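Local coordinates for protein 2',5'-phosphodiesterase 12 (Homo sapiens, PDB 4Z0V) that is a magnesium-binding member of the endonuclease/exonuclease/phosphatase family, with an added N-terminal beta domain, at residues A[296-308]-A[328-340]. Sequence-based numbering, arbitrary orientation.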
ATOM      1  N   TYR A 296     -14.325  17.395 -10.861  1.00 17.86           N
ATOM      2  CA  TYR A 296     -14.943  18.206  -9.799  1.00 17.74           C
ATOM      3  C   TYR A 296     -15.151  17.362  -8.537  1.00 17.55           C
ATOM      4  O   TYR A 296     -15.118  17.896  -7.434  1.00 15.75           O
ATOM      5  CB  TYR A 296     -16.276  18.866 -10.243  1.00 19.32           C
ATOM      6  CG  TYR A 296     -17.476  17.941 -10.301  1.00 20.66           C
ATOM      7  CD1 TYR A 296     -18.266  17.717  -9.176  1.00 22.45           C
ATOM      8  CD2 TYR A 296     -17.863  17.344 -11.496  1.00 21.62           C
ATOM      9  CE1 TYR A 296     -19.383  16.885  -9.228  1.00 22.27           C
ATOM     10  CE2 TYR A 296     -18.971  16.498 -11.557  1.00 22.49           C
ATOM     11  CZ  TYR A 296     -19.732  16.278 -10.422  1.00 28.23           C
ATOM     12  OH  TYR A 296     -20.839  15.463 -10.487  1.00 27.91           O
ATOM     13  N   ILE A 297     -15.422  16.064  -8.716  1.00 14.06           N
ATOM     14  CA  ILE A 297     -15.655  15.148  -7.583  1.00 13.46           C
ATOM     15  C   ILE A 297     -14.359  15.025  -6.778  1.00 15.94           C
ATOM     16  O   ILE A 297     -14.399  15.114  -5.557  1.00 14.96           O
ATOM     17  CB  ILE A 297     -16.178  13.781  -8.055  1.00 16.52           C
ATOM     18  CG1 ILE A 297     -17.620  13.933  -8.620  1.00 17.07           C
ATOM     19  CG2 ILE A 297     -16.147  12.744  -6.887  1.00 17.33           C
ATOM     20  CD1 ILE A 297     -18.136  12.781  -9.390  1.00 24.11           C
ATOM     21  N   ARG A 298     -13.218  14.852  -7.473  1.00 13.19           N
ATOM     22  CA  ARG A 298     -11.915  14.709  -6.826  1.00 12.12           C
ATOM     23  C   ARG A 298     -11.529  16.002  -6.096  1.00 15.96           C
ATOM     24  O   ARG A 298     -10.958  15.937  -5.006  1.00 14.26           O
ATOM     25  CB  ARG A 298     -10.864  14.281  -7.859  1.00 13.16           C
ATOM     26  CG  ARG A 298     -11.104  12.822  -8.280  1.00 10.94           C
ATOM     27  CD  ARG A 298      -9.990  12.336  -9.189  1.00 15.76           C
ATOM     28  NE  ARG A 298     -10.138  12.842 -10.560  1.00 15.39           N
ATOM     29  CZ  ARG A 298     -10.863  12.244 -11.499  1.00 22.19           C
ATOM     30  NH1 ARG A 298     -10.904  12.741 -12.733  1.00 17.51           N
ATOM     31  NH2 ARG A 298     -11.549  11.146 -11.216  1.00 15.06           N
ATOM     32  N   LEU A 299     -11.885  17.166  -6.656  1.00 12.64           N
ATOM     33  CA  LEU A 299     -11.638  18.440  -5.984  1.00 13.58           C
ATOM     34  C   LEU A 299     -12.403  18.505  -4.661  1.00 16.49           C
ATOM     35  O   LEU A 299     -11.838  18.911  -3.632  1.00 16.59           O
ATOM     36  CB  LEU A 299     -12.055  19.607  -6.894  1.00 13.94           C
ATOM     37  CG  LEU A 299     -10.923  20.133  -7.770  1.00 16.59           C
ATOM     38  CD1 LEU A 299     -11.477  20.891  -9.002  1.00 16.29           C
ATOM     39  CD2 LEU A 299      -9.994  21.062  -6.938  1.00 18.40           C
ATOM     40  N   ILE A 300     -13.681  18.110  -4.687  1.00 12.34           N
ATOM     41  CA  ILE A 300     -14.501  18.190  -3.470  1.00 12.99           C
ATOM     42  C   ILE A 300     -14.002  17.145  -2.473  1.00 15.67           C
ATOM     43  O   ILE A 300     -13.867  17.462  -1.287  1.00 13.91           O
ATOM     44  CB  ILE A 300     -16.017  18.101  -3.761  1.00 15.33           C
ATOM     45  CG1 ILE A 300     -16.485  19.406  -4.487  1.00 16.75           C
ATOM     46  CG2 ILE A 300     -16.832  17.907  -2.459  1.00 16.43           C
ATOM     47  CD1 ILE A 300     -17.615  19.202  -5.332  1.00 26.71           C
ATOM     48  N   GLN A 301     -13.656  15.940  -2.953  1.00 13.58           N
ATOM     49  CA  GLN A 301     -13.121  14.910  -2.036  1.00 12.92           C
ATOM     50  C   GLN A 301     -11.813  15.386  -1.371  1.00 15.51           C
ATOM     51  O   GLN A 301     -11.646  15.239  -0.145  1.00 14.52           O
ATOM     52  CB  GLN A 301     -12.904  13.579  -2.763  1.00 13.04           C
ATOM     53  CG  GLN A 301     -14.190  12.922  -3.182  1.00 11.60           C
ATOM     54  CD  GLN A 301     -14.022  11.551  -3.788  1.00 14.28           C
ATOM     55  OE1 GLN A 301     -13.025  11.255  -4.470  1.00 14.37           O
ATOM     56  NE2 GLN A 301     -15.079  10.737  -3.695  1.00 11.69           N
ATOM     57  N   MET A 302     -10.923  16.009  -2.161  1.00 12.07           N
ATOM     58  CA  MET A 302      -9.660  16.548  -1.650  1.00 11.87           C
ATOM     59  C   MET A 302      -9.920  17.674  -0.628  1.00 16.23           C
ATOM     60  O   MET A 302      -9.243  17.723   0.400  1.00 15.24           O
ATOM     61  CB  MET A 302      -8.763  17.030  -2.814  1.00 13.35           C
ATOM     62  CG  MET A 302      -7.417  17.649  -2.377  1.00 17.39           C
ATOM     63  SD  MET A 302      -6.403  16.590  -1.297  1.00 21.49           S
ATOM     64  CE  MET A 302      -6.349  15.175  -2.175  1.00 18.17           C
ATOM     65  N   ALA A 303     -10.909  18.544  -0.880  1.00 13.10           N
ATOM     66  CA  ALA A 303     -11.243  19.633   0.054  1.00 12.99           C
ATOM     67  C   ALA A 303     -11.718  19.055   1.415  1.00 16.35           C
ATOM     68  O   ALA A 303     -11.300  19.549   2.473  1.00 16.64           O
ATOM     69  CB  ALA A 303     -12.326  20.516  -0.553  1.00 13.92           C
ATOM     70  N   VAL A 304     -12.527  17.974   1.376  1.00 11.80           N
ATOM     71  CA  VAL A 304     -12.990  17.276   2.601  1.00 10.97           C
ATOM     72  C   VAL A 304     -11.759  16.667   3.291  1.00 12.91           C
ATOM     73  O   VAL A 304     -11.613  16.782   4.520  1.00 12.01           O
ATOM     74  CB  VAL A 304     -14.044  16.177   2.301  1.00 13.80           C
ATOM     75  CG1 VAL A 304     -14.371  15.346   3.560  1.00 12.94           C
ATOM     76  CG2 VAL A 304     -15.325  16.760   1.703  1.00 13.79           C
ATOM     77  N   ALA A 305     -10.926  15.959   2.505  1.00 11.02           N
ATOM     78  CA  ALA A 305      -9.739  15.278   3.062  1.00 11.37           C
ATOM     79  C   ALA A 305      -8.842  16.259   3.779  1.00 14.96           C
ATOM     80  O   ALA A 305      -8.435  15.994   4.905  1.00 12.67           O
ATOM     81  CB  ALA A 305      -8.948  14.558   1.958  1.00 12.45           C
ATOM     82  N   LEU A 306      -8.518  17.384   3.135  1.00 11.60           N
ATOM     83  CA  LEU A 306      -7.604  18.356   3.743  1.00 12.83           C
ATOM     84  C   LEU A 306      -8.204  19.008   4.993  1.00 15.37           C
ATOM     85  O   LEU A 306      -7.467  19.178   5.971  1.00 14.27           O
ATOM     86  CB  LEU A 306      -7.143  19.413   2.725  1.00 12.01           C
ATOM     87  CG  LEU A 306      -6.247  18.880   1.573  1.00 15.96           C
ATOM     88  CD1 LEU A 306      -5.865  20.029   0.601  1.00 14.96           C
ATOM     89  CD2 LEU A 306      -4.964  18.178   2.105  1.00 18.25           C
ATOM     90  N   ALA A 307      -9.520  19.289   4.998  1.00 12.79           N
ATOM     91  CA  ALA A 307     -10.203  19.852   6.178  1.00 13.22           C
ATOM     92  C   ALA A 307     -10.207  18.817   7.312  1.00 14.17           C
ATOM     93  O   ALA A 307     -10.022  19.177   8.467  1.00 13.82           O
ATOM     94  CB  ALA A 307     -11.630  20.272   5.837  1.00 14.18           C
ATOM     95  N   HIS A 308     -10.423  17.541   6.976  1.00 11.18           N
ATOM     96  CA  HIS A 308     -10.377  16.478   7.970  1.00 10.94           C
ATOM     97  C   HIS A 308      -8.956  16.337   8.551  1.00 12.59           C
ATOM     98  O   HIS A 308      -8.787  16.239   9.765  1.00 12.83           O
ATOM     99  CB  HIS A 308     -10.842  15.118   7.384  1.00 11.65           C
ATOM    100  CG  HIS A 308     -10.871  14.050   8.436  1.00 14.08           C
ATOM    101  ND1 HIS A 308     -11.702  14.155   9.550  1.00 14.73           N
ATOM    102  CD2 HIS A 308     -10.134  12.918   8.546  1.00 15.68           C
ATOM    103  CE1 HIS A 308     -11.465  13.078  10.283  1.00 14.10           C
ATOM    104  NE2 HIS A 308     -10.522  12.308   9.730  1.00 14.73           N
ATOM    105  N   PHE A 328      -4.698   9.240  -6.342  1.00 10.76           N
ATOM    106  CA  PHE A 328      -5.593  10.379  -6.424  1.00 10.45           C
ATOM    107  C   PHE A 328      -6.355  10.427  -7.740  1.00 13.28           C
ATOM    108  O   PHE A 328      -7.188  11.311  -7.905  1.00 11.62           O
ATOM    109  CB  PHE A 328      -4.791  11.669  -6.224  1.00 12.02           C
ATOM    110  CG  PHE A 328      -4.202  11.742  -4.835  1.00 13.03           C
ATOM    111  CD1 PHE A 328      -2.955  11.190  -4.562  1.00 14.04           C
ATOM    112  CD2 PHE A 328      -4.915  12.317  -3.787  1.00 14.44           C
ATOM    113  CE1 PHE A 328      -2.414  11.246  -3.263  1.00 14.02           C
ATOM    114  CE2 PHE A 328      -4.392  12.313  -2.482  1.00 15.63           C
ATOM    115  CZ  PHE A 328      -3.146  11.784  -2.240  1.00 13.42           C
ATOM    116  N   ASN A 329      -6.083   9.489  -8.668  1.00 10.82           N
ATOM    117  CA  ASN A 329      -6.735   9.449 -10.003  1.00 11.25           C
ATOM    118  C   ASN A 329      -6.746  10.852 -10.655  1.00 16.95           C
ATOM    119  O   ASN A 329      -7.710  11.226 -11.336  1.00 17.06           O
ATOM    120  CB  ASN A 329      -8.168   8.902  -9.844  1.00 10.56           C
ATOM    121  CG  ASN A 329      -8.189   7.398  -9.875  1.00 23.22           C
ATOM    122  OD1 ASN A 329      -7.726   6.796 -10.840  1.00 18.90           O
ATOM    123  ND2 ASN A 329      -8.810   6.754  -8.878  1.00 15.40           N
ATOM    124  N   SER A 330      -5.646  11.609 -10.438  1.00 15.72           N
ATOM    125  CA  SER A 330      -5.488  12.986 -10.935  1.00 15.33           C
ATOM    126  C   SER A 330      -4.101  13.197 -11.439  1.00 16.06           C
ATOM    127  O   SER A 330      -3.138  13.033 -10.686  1.00 14.76           O
ATOM    128  CB  SER A 330      -5.765  14.011  -9.836  1.00 19.57           C
ATOM    129  OG  SER A 330      -6.935  13.728  -9.088  1.00 32.56           O
ATOM    130  N   THR A 331      -3.987  13.662 -12.684  1.00 11.03           N
ATOM    131  CA  THR A 331      -2.662  13.951 -13.222  1.00  9.36           C
ATOM    132  C   THR A 331      -2.191  15.355 -12.779  1.00 15.51           C
ATOM    133  O   THR A 331      -3.012  16.129 -12.297  1.00 14.66           O
ATOM    134  CB  THR A 331      -2.653  13.830 -14.750  1.00 17.93           C
ATOM    135  OG1 THR A 331      -3.402  14.923 -15.300  1.00 16.92           O
ATOM    136  CG2 THR A 331      -3.123  12.456 -15.248  1.00 17.57           C
ATOM    137  N   PRO A 332      -0.901  15.726 -12.969  1.00 15.22           N
ATOM    138  CA  PRO A 332      -0.444  17.058 -12.495  1.00 15.67           C
ATOM    139  C   PRO A 332      -1.052  18.271 -13.207  1.00 20.33           C
ATOM    140  O   PRO A 332      -0.908  19.387 -12.708  1.00 20.81           O
ATOM    141  CB  PRO A 332       1.074  17.014 -12.722  1.00 17.30           C
ATOM    142  CG  PRO A 332       1.407  15.518 -12.727  1.00 21.16           C
ATOM    143  CD  PRO A 332       0.243  14.913 -13.442  1.00 17.94           C
ATOM    144  N   SER A 333      -1.770  18.077 -14.315  1.00 18.59           N
ATOM    145  CA  SER A 333      -2.369  19.221 -15.015  1.00 18.58           C
ATOM    146  C   SER A 333      -3.779  19.546 -14.492  1.00 22.42           C
ATOM    147  O   SER A 333      -4.372  20.524 -14.941  1.00 21.71           O
ATOM    148  CB  SER A 333      -2.424  18.947 -16.520  1.00 21.74           C
ATOM    149  OG  SER A 333      -3.166  17.773 -16.788  1.00 25.86           O
ATOM    150  N   THR A 334      -4.301  18.767 -13.522  1.00 16.24           N
ATOM    151  CA  THR A 334      -5.676  18.926 -13.047  1.00 14.65           C
ATOM    152  C   THR A 334      -5.870  20.032 -12.017  1.00 17.49           C
ATOM    153  O   THR A 334      -4.908  20.496 -11.382  1.00 16.89           O
ATOM    154  CB  THR A 334      -6.188  17.621 -12.446  1.00 18.65           C
ATOM    155  OG1 THR A 334      -5.420  17.298 -11.290  1.00 14.60           O
ATOM    156  CG2 THR A 334      -6.159  16.460 -13.437  1.00 17.30           C
ATOM    157  N   GLY A 335      -7.147  20.357 -11.795  1.00 14.36           N
ATOM    158  CA  GLY A 335      -7.563  21.290 -10.766  1.00 14.88           C
ATOM    159  C   GLY A 335      -7.228  20.713  -9.405  1.00 16.79           C
ATOM    160  O   GLY A 335      -6.764  21.429  -8.536  1.00 14.38           O
ATOM    161  N   MET A 336      -7.439  19.404  -9.208  1.00 14.88           N
ATOM    162  CA  MET A 336      -7.141  18.819  -7.901  1.00 14.17           C
ATOM    163  C   MET A 336      -5.651  18.968  -7.586  1.00 14.99           C
ATOM    164  O   MET A 336      -5.312  19.426  -6.502  1.00 13.77           O
ATOM    165  CB  MET A 336      -7.596  17.353  -7.792  1.00 16.20           C
ATOM    166  CG  MET A 336      -7.513  16.820  -6.339  1.00 18.26           C
ATOM    167  SD  MET A 336      -6.701  15.207  -6.262  1.00 21.32           S
ATOM    168  CE  MET A 336      -4.964  15.643  -6.671  1.00 17.33           C
ATOM    169  N   TYR A 337      -4.770  18.678  -8.543  1.00 14.20           N
ATOM    170  CA  TYR A 337      -3.339  18.796  -8.278  1.00 13.59           C
ATOM    171  C   TYR A 337      -2.942  20.263  -7.987  1.00 16.46           C
ATOM    172  O   TYR A 337      -2.143  20.515  -7.084  1.00 15.38           O
ATOM    173  CB  TYR A 337      -2.526  18.237  -9.439  1.00 15.02           C
ATOM    174  CG  TYR A 337      -1.050  18.172  -9.125  1.00 17.27           C
ATOM    175  CD1 TYR A 337      -0.518  17.115  -8.382  1.00 19.20           C
ATOM    176  CD2 TYR A 337      -0.179  19.162  -9.569  1.00 18.09           C
ATOM    177  CE1 TYR A 337       0.848  17.054  -8.092  1.00 18.17           C
ATOM    178  CE2 TYR A 337       1.187  19.096  -9.307  1.00 18.86           C
ATOM    179  CZ  TYR A 337       1.694  18.048  -8.559  1.00 22.79           C
ATOM    180  OH  TYR A 337       3.037  18.001  -8.286  1.00 21.39           O
ATOM    181  N   HIS A 338      -3.439  21.211  -8.794  1.00 15.50           N
ATOM    182  CA  HIS A 338      -3.150  22.646  -8.593  1.00 16.54           C
ATOM    183  C   HIS A 338      -3.577  23.091  -7.158  1.00 16.12           C
ATOM    184  O   HIS A 338      -2.830  23.783  -6.445  1.00 16.35           O
ATOM    185  CB  HIS A 338      -3.911  23.450  -9.663  1.00 20.11           C
ATOM    186  CG  HIS A 338      -3.784  24.932  -9.506  1.00 25.45           C
ATOM    187  ND1 HIS A 338      -2.817  25.649 -10.189  1.00 28.66           N
ATOM    188  CD2 HIS A 338      -4.486  25.779  -8.716  1.00 28.66           C
ATOM    189  CE1 HIS A 338      -2.977  26.911  -9.810  1.00 28.79           C
ATOM    190  NE2 HIS A 338      -3.962  27.034  -8.913  1.00 28.61           N
ATOM    191  N   PHE A 339      -4.760  22.684  -6.748  1.00 12.86           N
ATOM    192  CA  PHE A 339      -5.322  22.996  -5.437  1.00 12.15           C
ATOM    193  C   PHE A 339      -4.378  22.493  -4.320  1.00 15.56           C
ATOM    194  O   PHE A 339      -4.026  23.254  -3.428  1.00 13.95           O
ATOM    195  CB  PHE A 339      -6.730  22.390  -5.305  1.00 14.03           C
ATOM    196  CG  PHE A 339      -7.358  22.505  -3.924  1.00 14.59           C
ATOM    197  CD1 PHE A 339      -7.520  23.746  -3.313  1.00 16.81           C
ATOM    198  CD2 PHE A 339      -7.775  21.369  -3.235  1.00 15.27           C
ATOM    199  CE1 PHE A 339      -8.112  23.849  -2.047  1.00 18.25           C
ATOM    200  CE2 PHE A 339      -8.358  21.471  -1.969  1.00 18.46           C
ATOM    201  CZ  PHE A 339      -8.516  22.711  -1.376  1.00 17.26           C
ATOM    202  N   VAL A 340      -3.868  21.248  -4.441  1.00 13.05           N
ATOM    203  CA  VAL A 340      -2.990  20.677  -3.414  1.00 11.38           C
ATOM    204  C   VAL A 340      -1.706  21.499  -3.289  1.00 16.46           C
ATOM    205  O   VAL A 340      -1.344  21.906  -2.184  1.00 16.36           O
ATOM    206  CB  VAL A 340      -2.669  19.175  -3.684  1.00 14.62           C
ATOM    207  CG1 VAL A 340      -1.636  18.640  -2.682  1.00 15.52           C
ATOM    208  CG2 VAL A 340      -3.934  18.322  -3.653  1.00 14.64           C
TER
HETATM  209  O   HOH W   1      -8.645  15.348 -10.969  1.00 18.87           O
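F339 pushes its ring as a knob between L299, M302, A303 and L306 of helix 296-308, which runs alongside helix 335-340 at 27° and an axis distance of 9.1 Å. Strand 280-287, helix 295-316 and the parallel strand 322-327 form a beta-alpha-beta crossover; 328-340 is the loop and helix that follow. M302 CG lies at the edge of the ring, 3.8 Å from F339 CD2, while L306 CD1 meets the neighbouring F339 CE2 (3.9 Å) obliquely. A303 is small enough for F339 CE2 to come within 4.0 Å of A303 CA. G335, with no side chain facing L299, lets L299 CD2 rest 3.6 Å from G335 O; the backbones come nearest at L299 and M336.

M302 is the flexible filler. With CG anti to the backbone N (chi1 179°) and bends at chi2 and chi3, it passes M336 and V340 and carries its methyl to F328, CE lying 3.5 Å from F328 CE2. The side chains meeting in this tight part are all apolar.

Toward the start of helix 296-308 comes a polar end with one bridging water, where N329 is partly exposed while R298 and S330 stay buried. R298, folded at chi3 (-78°), lays one guanidinium face beneath N329 O, at a poor angle for hydrogen bonding. Instead, R298 NE donates at the guanidinium edge to the water, 2.9 Å away, which donates to S330 OG; that hydroxyl donates to F328 O. N329 ND2 is held by L288 O, N329 O accepts from a glycerol, and the N329 side chain is about 7 Å from the magnesium ion.

No direct hydrogen bond joins the segments: apolar contacts hold the helices together, whereas water links the arginine to the loop, and the hydrogen-bonded carbonyls of H291 and Y289, with N329 O over one face, would probably stabilise its positive charge.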